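Local coordinates for protein 16S rRNA (adenine(1408)-N(1))-methyltransferase (PDB 3MTE) that methylates N1 of adenine 1408 in the 16S rRNA of fully assembled 30S subunits, using S-adenosylmethionine, and so confers resistance to several aminoglycosides, at residues I182-E187 with F212-G217; S105-W110 with E139-Y144. All coordinates share one frame; numbering follows the deposited sequence.

Overall arrangement
Both contacts belong to the same seven-stranded mixed sheet, and strands 136-142 and 212-219 join them as direct neighbours. Contact 1 is the outer antiparallel pair, with 180-188 as the outermost strand. It is partly buried, and one of its faces carries charged side chains, a water and a salt bridge. Contact 2 is a parallel pair deeper in the sheet. It is buried and mostly apolar, and its 105-110 segment runs on into the S-adenosylmethionine pocket. The centres of contacts 1 and 2 lie about 11 Å apart. Probable backbone bonds from F140 to V215 and from T142 to F213 bind the two contacts edge to edge, and F212 packs on T143.

Contact 1 of 2, residues I182-E187 with F212-G217; sequences IDDVKE and FFRVSG
Strands 182-187 and 212-217 run antiparallel, their axes 4.4 Å apart at closest approach and 155° between directions. They form the antiparallel edge of the class I methyltransferase sheet, with a classic beta bulge at D183 and D184. Both bulge amides donate to S216 O, D183 N at 2.8 Å and D184 N at 3.1 Å. The D183 donor lies in the carbonyl plane, while that of D184 is tilted 31° from it. Beyond the bulge the bonding is regular, with K186 and R214 paired through both backbone groups.

V185, V215, E187 and F213 share one face, and helix 163-167 packs on V185 and V215. I182, at the bulged end, reaches V215 CG1 with its CG1 at 3.7 Å. Farther along, the E187 chain runs beside the F213 ring, with E187 CG 3.6 Å from F213 CE1.

The other face is polar. D184 CG stands beside its own carbonyl carbon (chi1 -172°), which leans the carboxylate along the strand toward K186. There OD1 takes a weak bond from K186 NZ within a salt bridge. The R214 chain is extended and its side chain crosses that of D184 at about a right angle. The guanidinium is held chiefly by a salt bridge from NE to E139 on the next strand. S216 CB lies above one guanidinium face, offset toward its rim. A water ties this face together: it donates to D184 OD1 at 2.7 Å and to R214 O at 2.9 Å, and accepts from S216 OG at 3.1 Å.

Contact 2 of 2, residues S105-W110 with E139-Y144; sequences SILFPW and EFVTTY. With SAM (S-adenosylmethionine), chain C.
I106 and F140 lie side by side and point the same way from neighbouring parallel strands. I106 CD1 touches F140 CE1 at 3.6 Å, approaching the ring obliquely. On the opposite face, L107 and V141 meet at an angle through L107 CD2 and V141 CG2. E139 CG packs against S105 CB on this face too.

F108 follows the end of its strand. Its ring runs alongside V141, with CE1 3.7 Å from V141 CG1. With the backbone in the left-handed region and CG anti to the carbonyl carbon (chi1 -48°), the ring end comes nearer V141. The strand bonds run from I106 N to E139 O and from V141 N to I106 O. F108 N adds a more bent bond (140° at the hydrogen) to V141 O at 2.8 Å, just after the last beta bridge. P109 CG reaches T142 CG2 at an angle, and P109 CD comes 3.2 Å from V141 O. A water donates to P109 O and accepts from T143 N, bridging the two segments.

This turn forms part of the cofactor site of a Rossmann-like methyltransferase. L107 O accepts from the amino N of S-adenosylmethionine at 2.7 Å. The W110 ring presents one face to the sulfonium, with SD 3.7 Å above the plane and over its centre, and the transferable methyl CE lies 2.9 Å from F108 O. W200 meets W110 edge-to-face.

Helix 111-118 covers I106, P109 and T142 through L113, V117 and L114. Strand 212-219 flanks strand 136-142 on its other edge, where F212 packs on F108.

Contact 1 of 2, residues I182-E187 with F212-G217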
ATOM      1  N   ILE A 182     -14.808  -6.940   3.323  1.00 24.73           N
ATOM      2  CA  ILE A 182     -14.805  -5.768   4.189  1.00 22.42           C
ATOM      3  C   ILE A 182     -15.320  -6.128   5.582  1.00 28.12           C
ATOM      4  O   ILE A 182     -16.423  -6.658   5.724  1.00 27.34           O
ATOM      5  CB  ILE A 182     -15.682  -4.638   3.607  1.00 23.77           C
ATOM      6  CG1 ILE A 182     -15.097  -4.150   2.281  1.00 22.84           C
ATOM      7  CG2 ILE A 182     -15.811  -3.480   4.606  1.00 27.26           C
ATOM      8  CD1 ILE A 182     -15.932  -3.072   1.606  1.00 27.36           C
ATOM      9  N   ASP A 183     -14.520  -5.835   6.602  1.00 27.24           N
ATOM     10  CA  ASP A 183     -14.904  -6.073   7.994  1.00 30.07           C
ATOM     11  C   ASP A 183     -15.318  -4.782   8.665  1.00 26.07           C
ATOM     12  O   ASP A 183     -16.158  -4.781   9.571  1.00 26.91           O
ATOM     13  CB  ASP A 183     -13.730  -6.636   8.792  1.00 31.04           C
ATOM     14  CG  ASP A 183     -13.484  -8.093   8.524  1.00 36.35           C
ATOM     15  OD1 ASP A 183     -14.356  -8.765   7.923  1.00 36.92           O
ATOM     16  OD2 ASP A 183     -12.404  -8.561   8.927  1.00 33.91           O
ATOM     17  N   ASP A 184     -14.718  -3.680   8.225  1.00 23.02           N
ATOM     18  CA  ASP A 184     -14.918  -2.397   8.899  1.00 26.55           C
ATOM     19  C   ASP A 184     -14.760  -1.237   7.921  1.00 22.21           C
ATOM     20  O   ASP A 184     -13.944  -1.308   6.998  1.00 19.38           O
ATOM     21  CB  ASP A 184     -13.874  -2.272  10.016  1.00 32.30           C
ATOM     22  CG  ASP A 184     -14.096  -1.069  10.899  1.00 45.04           C
ATOM     23  OD1 ASP A 184     -13.175  -0.232  10.986  0.42 45.90           O
ATOM     24  OD2 ASP A 184     -15.181  -0.958  11.511  1.00 53.80           O
ATOM     25  N   VAL A 185     -15.533  -0.170   8.131  1.00 20.39           N
ATOM     26  CA  VAL A 185     -15.352   1.079   7.400  1.00 19.53           C
ATOM     27  C   VAL A 185     -15.419   2.226   8.397  1.00 23.10           C
ATOM     28  O   VAL A 185     -16.396   2.354   9.140  1.00 25.05           O
ATOM     29  CB  VAL A 185     -16.464   1.312   6.357  1.00 24.39           C
ATOM     30  CG1 VAL A 185     -16.276   2.673   5.678  1.00 21.76           C
ATOM     31  CG2 VAL A 185     -16.478   0.186   5.334  1.00 23.41           C
ATOM     32  N   LYS A 186     -14.383   3.054   8.413  1.00 22.34           N
ATOM     33  CA  LYS A 186     -14.288   4.150   9.366  1.00 23.95           C
ATOM     34  C   LYS A 186     -14.013   5.446   8.644  1.00 24.20           C
ATOM     35  O   LYS A 186     -13.249   5.481   7.678  1.00 21.49           O
ATOM     36  CB  LYS A 186     -13.116   3.942  10.332  1.00 30.41           C
ATOM     37  CG  LYS A 186     -13.221   2.773  11.284  1.00 43.96           C
ATOM     38  CD  LYS A 186     -12.039   2.813  12.253  1.00 52.17           C
ATOM     39  CE  LYS A 186     -11.700   1.441  12.820  1.00 54.84           C
ATOM     40  NZ  LYS A 186     -12.846   0.850  13.550  1.00 58.85           N
ATOM     41  N   GLU A 187     -14.600   6.527   9.138  1.00 20.96           N
ATOM     42  CA  GLU A 187     -14.182   7.842   8.694  1.00 21.10           C
ATOM     43  C   GLU A 187     -13.179   8.374   9.708  1.00 30.52           C
ATOM     44  O   GLU A 187     -13.427   8.336  10.911  1.00 33.99           O
ATOM     45  CB  GLU A 187     -15.385   8.779   8.555  1.00 20.56           C
ATOM     46  CG  GLU A 187     -15.044  10.074   7.860  1.00 23.55           C
ATOM     47  CD  GLU A 187     -16.237  10.982   7.649  1.00 26.88           C
ATOM     48  OE1 GLU A 187     -16.020  12.212   7.669  1.00 33.17           O
ATOM     49  OE2 GLU A 187     -17.378  10.483   7.451  1.00 26.62           O
ATOM     50  N   PHE A 212     -11.000  11.508   5.655  1.00 16.20           N
ATOM     51  CA  PHE A 212     -10.261  10.312   5.230  1.00 14.07           C
ATOM     52  C   PHE A 212     -11.103   9.092   5.548  1.00 18.17           C
ATOM     53  O   PHE A 212     -11.909   9.133   6.488  1.00 20.89           O
ATOM     54  CB  PHE A 212      -8.920  10.204   5.968  1.00 19.50           C
ATOM     55  CG  PHE A 212      -8.074  11.443   5.889  1.00 17.75           C
ATOM     56  CD1 PHE A 212      -7.056  11.549   4.943  1.00 15.58           C
ATOM     57  CD2 PHE A 212      -8.296  12.506   6.763  1.00 20.70           C
ATOM     58  CE1 PHE A 212      -6.266  12.694   4.884  1.00 18.31           C
ATOM     59  CE2 PHE A 212      -7.511  13.651   6.710  1.00 20.17           C
ATOM     60  CZ  PHE A 212      -6.507  13.753   5.770  1.00 17.35           C
ATOM     61  N   PHE A 213     -10.920   8.011   4.786  1.00 13.37           N
ATOM     62  CA  PHE A 213     -11.706   6.791   4.991  1.00 13.74           C
ATOM     63  C   PHE A 213     -10.826   5.582   5.033  1.00 16.46           C
ATOM     64  O   PHE A 213      -9.911   5.453   4.220  1.00 15.82           O
ATOM     65  CB  PHE A 213     -12.707   6.641   3.862  1.00 18.62           C
ATOM     66  CG  PHE A 213     -13.539   7.857   3.681  1.00 20.06           C
ATOM     67  CD1 PHE A 213     -14.621   8.088   4.513  1.00 21.28           C
ATOM     68  CD2 PHE A 213     -13.206   8.796   2.724  1.00 21.02           C
ATOM     69  CE1 PHE A 213     -15.375   9.241   4.376  1.00 19.50           C
ATOM     70  CE2 PHE A 213     -13.966   9.939   2.575  1.00 25.27           C
ATOM     71  CZ  PHE A 213     -15.042  10.155   3.396  1.00 21.28           C
ATOM     72  N   ARG A 214     -11.088   4.700   5.987  1.00 18.63           N
ATOM     73  CA  ARG A 214     -10.322   3.462   6.082  1.00 18.92           C
ATOM     74  C   ARG A 214     -11.273   2.293   5.906  1.00 19.76           C
ATOM     75  O   ARG A 214     -12.230   2.132   6.669  1.00 20.49           O
ATOM     76  CB  ARG A 214      -9.615   3.382   7.434  1.00 19.71           C
ATOM     77  CG  ARG A 214      -8.931   2.058   7.705  1.00 20.32           C
ATOM     78  CD  ARG A 214      -8.242   2.096   9.054  1.00 28.04           C
ATOM     79  NE  ARG A 214      -7.441   0.896   9.294  1.00 24.85           N
ATOM     80  CZ  ARG A 214      -7.862  -0.169   9.976  1.00 28.88           C
ATOM     81  NH1 ARG A 214      -9.093  -0.207  10.466  1.00 30.40           N
ATOM     82  NH2 ARG A 214      -7.053  -1.207  10.156  1.00 28.21           N
ATOM     83  N   VAL A 215     -11.024   1.494   4.873  1.00 16.99           N
ATOM     84  CA  VAL A 215     -11.770   0.266   4.646  1.00 14.91           C
ATOM     85  C   VAL A 215     -10.807  -0.869   4.957  1.00 16.75           C
ATOM     86  O   VAL A 215      -9.686  -0.892   4.434  1.00 19.00           O
ATOM     87  CB  VAL A 215     -12.232   0.162   3.172  1.00 17.87           C
ATOM     88  CG1 VAL A 215     -12.865  -1.201   2.889  1.00 18.62           C
ATOM     89  CG2 VAL A 215     -13.213   1.306   2.836  1.00 21.86           C
ATOM     90  N   SER A 216     -11.207  -1.770   5.844  1.00 18.34           N
ATOM     91  CA  SER A 216     -10.311  -2.852   6.234  1.00 21.13           C
ATOM     92  C   SER A 216     -11.047  -4.179   6.330  1.00 20.22           C
ATOM     93  O   SER A 216     -12.273  -4.231   6.437  1.00 21.92           O
ATOM     94  CB  SER A 216      -9.623  -2.531   7.565  1.00 22.32           C
ATOM     95  OG  SER A 216     -10.565  -2.469   8.617  1.00 25.10           O
ATOM     96  N   GLY A 217     -10.295  -5.267   6.295  1.00 20.67           N
ATOM     97  CA  GLY A 217     -10.905  -6.569   6.461  1.00 20.66           C
ATOM     98  C   GLY A 217      -9.872  -7.625   6.155  1.00 21.32           C
ATOM     99  O   GLY A 217      -8.682  -7.435   6.428  1.00 20.25           O
TER
HETATM  100  O   HOH W   1     -11.598   0.463   8.942  1.00 24.73           O

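Contact 2 of 2, residues S105-W110 with E139-Y144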
ATOM      1  N   SER A 105      -1.442  -3.199   2.591  1.00 17.64           N
ATOM      2  CA  SER A 105      -2.039  -1.869   2.735  1.00 15.26           C
ATOM      3  C   SER A 105      -1.923  -1.087   1.439  1.00 15.34           C
ATOM      4  O   SER A 105      -0.954  -1.245   0.672  1.00 16.45           O
ATOM      5  CB  SER A 105      -1.350  -1.103   3.869  1.00 16.83           C
ATOM      6  OG  SER A 105       0.059  -1.044   3.645  1.00 21.57           O
ATOM      7  N   ILE A 106      -2.929  -0.248   1.186  1.00 16.69           N
ATOM      8  CA  ILE A 106      -2.823   0.811   0.190  1.00 15.10           C
ATOM      9  C   ILE A 106      -3.168   2.099   0.929  1.00 17.15           C
ATOM     10  O   ILE A 106      -4.310   2.283   1.340  1.00 14.69           O
ATOM     11  CB  ILE A 106      -3.784   0.606  -0.997  1.00 13.69           C
ATOM     12  CG1 ILE A 106      -3.578  -0.771  -1.636  1.00 19.34           C
ATOM     13  CG2 ILE A 106      -3.580   1.715  -2.043  1.00 17.63           C
ATOM     14  CD1 ILE A 106      -4.555  -1.086  -2.778  1.00 18.55           C
ATOM     15  N   LEU A 107      -2.172   2.954   1.144  1.00 14.74           N
ATOM     16  CA  LEU A 107      -2.338   4.146   1.983  1.00 16.13           C
ATOM     17  C   LEU A 107      -2.263   5.429   1.168  1.00 15.89           C
ATOM     18  O   LEU A 107      -1.254   5.706   0.529  1.00 16.32           O
ATOM     19  CB  LEU A 107      -1.252   4.199   3.056  1.00 14.37           C
ATOM     20  CG  LEU A 107      -1.089   2.941   3.928  1.00 19.70           C
ATOM     21  CD1 LEU A 107       0.146   3.083   4.809  1.00 20.52           C
ATOM     22  CD2 LEU A 107      -2.335   2.715   4.777  1.00 21.35           C
ATOM     23  N   PHE A 108      -3.335   6.214   1.226  1.00 14.30           N
ATOM     24  CA  PHE A 108      -3.415   7.490   0.530  1.00 14.90           C
ATOM     25  C   PHE A 108      -3.086   7.380  -0.959  1.00 16.08           C
ATOM     26  O   PHE A 108      -2.305   8.163  -1.479  1.00 18.40           O
ATOM     27  CB  PHE A 108      -2.544   8.529   1.248  1.00 19.68           C
ATOM     28  CG  PHE A 108      -2.765   8.558   2.732  1.00 20.70           C
ATOM     29  CD1 PHE A 108      -3.898   9.163   3.270  1.00 19.63           C
ATOM     30  CD2 PHE A 108      -1.862   7.943   3.596  1.00 17.67           C
ATOM     31  CE1 PHE A 108      -4.109   9.161   4.648  1.00 20.38           C
ATOM     32  CE2 PHE A 108      -2.069   7.953   4.961  1.00 18.61           C
ATOM     33  CZ  PHE A 108      -3.201   8.559   5.486  1.00 21.20           C
ATOM     34  N   PRO A 109      -3.680   6.397  -1.653  1.00 15.17           N
ATOM     35  CA  PRO A 109      -3.393   6.338  -3.089  1.00 17.95           C
ATOM     36  C   PRO A 109      -3.949   7.563  -3.799  1.00 17.46           C
ATOM     37  O   PRO A 109      -4.895   8.196  -3.304  1.00 17.15           O
ATOM     38  CB  PRO A 109      -4.157   5.089  -3.550  1.00 16.94           C
ATOM     39  CG  PRO A 109      -5.293   4.984  -2.581  1.00 17.76           C
ATOM     40  CD  PRO A 109      -4.727   5.441  -1.256  1.00 16.49           C
ATOM     41  N   TRP A 110      -3.382   7.899  -4.947  1.00 15.39           N
ATOM     42  CA  TRP A 110      -3.951   8.977  -5.750  1.00 15.86           C
ATOM     43  C   TRP A 110      -4.003   8.583  -7.208  1.00 18.22           C
ATOM     44  O   TRP A 110      -3.565   7.494  -7.564  1.00 19.54           O
ATOM     45  CB  TRP A 110      -3.182  10.286  -5.566  1.00 17.00           C
ATOM     46  CG  TRP A 110      -1.736  10.295  -6.029  1.00 18.12           C
ATOM     47  CD1 TRP A 110      -1.129   9.446  -6.919  1.00 19.24           C
ATOM     48  CD2 TRP A 110      -0.733  11.227  -5.619  1.00 17.56           C
ATOM     49  NE1 TRP A 110       0.199   9.801  -7.080  1.00 17.47           N
ATOM     50  CE2 TRP A 110       0.465  10.886  -6.285  1.00 20.35           C
ATOM     51  CE3 TRP A 110      -0.726  12.314  -4.738  1.00 21.18           C
ATOM     52  CZ2 TRP A 110       1.648  11.596  -6.102  1.00 24.25           C
ATOM     53  CZ3 TRP A 110       0.455  13.015  -4.557  1.00 22.81           C
ATOM     54  CH2 TRP A 110       1.620  12.659  -5.241  1.00 23.50           C
ATOM     55  N   GLU A 139      -5.913  -3.135   4.553  1.00 14.94           N
ATOM     56  CA  GLU A 139      -6.554  -1.834   4.769  1.00 19.90           C
ATOM     57  C   GLU A 139      -6.277  -0.909   3.598  1.00 19.75           C
ATOM     58  O   GLU A 139      -5.160  -0.871   3.064  1.00 15.75           O
ATOM     59  CB  GLU A 139      -6.086  -1.186   6.071  1.00 22.88           C
ATOM     60  CG  GLU A 139      -4.591  -0.882   6.088  1.00 26.11           C
ATOM     61  CD  GLU A 139      -4.173  -0.021   7.270  1.00 34.48           C
ATOM     62  OE1 GLU A 139      -5.002   0.752   7.779  1.00 33.15           O
ATOM     63  OE2 GLU A 139      -3.004  -0.118   7.691  1.00 34.10           O
ATOM     64  N   PHE A 140      -7.306  -0.157   3.195  1.00 13.71           N
ATOM     65  CA  PHE A 140      -7.164   0.863   2.175  1.00 12.44           C
ATOM     66  C   PHE A 140      -7.551   2.176   2.854  1.00 17.22           C
ATOM     67  O   PHE A 140      -8.640   2.278   3.433  1.00 18.02           O
ATOM     68  CB  PHE A 140      -8.147   0.634   1.021  1.00 16.61           C
ATOM     69  CG  PHE A 140      -8.036  -0.728   0.351  1.00 20.23           C
ATOM     70  CD1 PHE A 140      -6.820  -1.412   0.306  1.00 17.24           C
ATOM     71  CD2 PHE A 140      -9.145  -1.291  -0.268  1.00 22.04           C
ATOM     72  CE1 PHE A 140      -6.723  -2.657  -0.329  1.00 20.04           C
ATOM     73  CE2 PHE A 140      -9.066  -2.536  -0.900  1.00 21.43           C
ATOM     74  CZ  PHE A 140      -7.852  -3.211  -0.940  1.00 23.70           C
ATOM     75  N   VAL A 141      -6.671   3.167   2.816  1.00 14.54           N
ATOM     76  CA  VAL A 141      -6.998   4.467   3.423  1.00 14.63           C
ATOM     77  C   VAL A 141      -7.031   5.518   2.320  1.00 16.08           C
ATOM     78  O   VAL A 141      -6.035   5.720   1.638  1.00 18.32           O
ATOM     79  CB  VAL A 141      -5.983   4.846   4.510  1.00 16.16           C
ATOM     80  CG1 VAL A 141      -6.309   6.205   5.095  1.00 16.82           C
ATOM     81  CG2 VAL A 141      -5.978   3.776   5.630  1.00 16.37           C
ATOM     82  N   THR A 142      -8.185   6.160   2.123  1.00 14.42           N
ATOM     83  CA  THR A 142      -8.361   7.026   0.961  1.00 16.09           C
ATOM     84  C   THR A 142      -8.844   8.421   1.331  1.00 15.09           C
ATOM     85  O   THR A 142      -9.489   8.605   2.360  1.00 17.75           O
ATOM     86  CB  THR A 142      -9.392   6.434  -0.018  1.00 21.10           C
ATOM     87  OG1 THR A 142     -10.618   6.215   0.679  1.00 17.91           O
ATOM     88  CG2 THR A 142      -8.890   5.089  -0.595  1.00 17.43           C
ATOM     89  N   THR A 143      -8.521   9.375   0.458  1.00 13.85           N
ATOM     90  CA  THR A 143      -8.975  10.758   0.542  1.00 15.75           C
ATOM     91  C   THR A 143      -8.664  11.387  -0.829  1.00 17.19           C
ATOM     92  O   THR A 143      -7.832  10.859  -1.584  1.00 18.06           O
ATOM     93  CB  THR A 143      -8.227  11.513   1.661  1.00 18.52           C
ATOM     94  OG1 THR A 143      -8.827  12.803   1.862  1.00 18.66           O
ATOM     95  CG2 THR A 143      -6.752  11.694   1.300  1.00 18.62           C
ATOM     96  N   TYR A 144      -9.324  12.485  -1.185  1.00 18.55           N
ATOM     97  CA  TYR A 144      -8.940  13.199  -2.400  1.00 17.96           C
ATOM     98  C   TYR A 144      -7.651  13.948  -2.121  1.00 17.03           C
ATOM     99  O   TYR A 144      -7.511  14.556  -1.067  1.00 20.19           O
ATOM    100  CB  TYR A 144     -10.023  14.194  -2.831  1.00 21.12           C
ATOM    101  CG  TYR A 144     -11.332  13.565  -3.237  1.00 22.25           C
ATOM    102  CD1 TYR A 144     -11.417  12.745  -4.354  1.00 23.06           C
ATOM    103  CD2 TYR A 144     -12.499  13.825  -2.519  1.00 25.57           C
ATOM    104  CE1 TYR A 144     -12.625  12.179  -4.738  1.00 26.81           C
ATOM    105  CE2 TYR A 144     -13.707  13.271  -2.901  1.00 27.75           C
ATOM    106  CZ  TYR A 144     -13.764  12.447  -4.008  1.00 32.81           C
ATOM    107  OH  TYR A 144     -14.968  11.893  -4.382  1.00 40.69           O
TER
HETATM  108  N   SAM C 220       1.447   5.389   0.447  1.00 15.71           N
HETATM  109  CA  SAM C 220       2.047   6.702   0.229  1.00 20.12           C
HETATM  110  C   SAM C 220       2.055   7.519   1.513  1.00 26.16           C
HETATM  111  OXT SAM C 220       1.338   7.199   2.462  1.00 22.66           O
HETATM  112  CB  SAM C 220       1.293   7.484  -0.850  1.00 19.97           C
HETATM  113  CG  SAM C 220       2.211   8.421  -1.621  1.00 30.07           C
HETATM  114  SD  SAM C 220       1.403   9.184  -3.053  1.00 34.61           S
HETATM  115  CE  SAM C 220      -0.080   9.876  -2.296  1.00 24.26           C
HETATM  116  C5' SAM C 220       0.687   7.796  -3.959  1.00 24.69           C
HETATM  117  C4' SAM C 220       1.740   6.825  -4.514  1.00 24.66           C
HETATM  118  O4' SAM C 220       1.062   5.868  -5.302  1.00 29.04           O
HETATM  119  C3' SAM C 220       2.791   7.471  -5.406  1.00 24.42           C
HETATM  120  O3' SAM C 220       4.077   7.125  -4.958  1.00 23.62           O
HETATM  121  C2' SAM C 220       2.622   6.813  -6.764  1.00 25.89           C
HETATM  122  O2' SAM C 220       3.849   6.627  -7.452  1.00 23.18           O
HETATM  123  C1' SAM C 220       1.903   5.520  -6.391  1.00 26.56           C
HETATM  124  N9  SAM C 220       1.111   5.032  -7.532  1.00 23.37           N
HETATM  125  C8  SAM C 220       0.356   5.770  -8.409  1.00 22.26           C
HETATM  126  N7  SAM C 220      -0.189   4.914  -9.308  1.00 21.68           N
HETATM  127  C5  SAM C 220       0.211   3.659  -9.010  1.00 19.94           C
HETATM  128  C6  SAM C 220      -0.031   2.424  -9.594  1.00 22.64           C
HETATM  129  N6  SAM C 220      -0.809   2.331 -10.674  1.00 24.18           N
HETATM  130  N1  SAM C 220       0.527   1.301  -9.035  1.00 21.36           N
HETATM  131  C2  SAM C 220       1.344   1.377  -7.922  1.00 25.02           C
HETATM  132  N3  SAM C 220       1.582   2.610  -7.351  1.00 17.57           N
HETATM  133  C4  SAM C 220       1.028   3.720  -7.894  1.00 19.72           C
HETATM  134  O   HOH W   2      -5.972   8.960  -1.085  1.00 20.09           O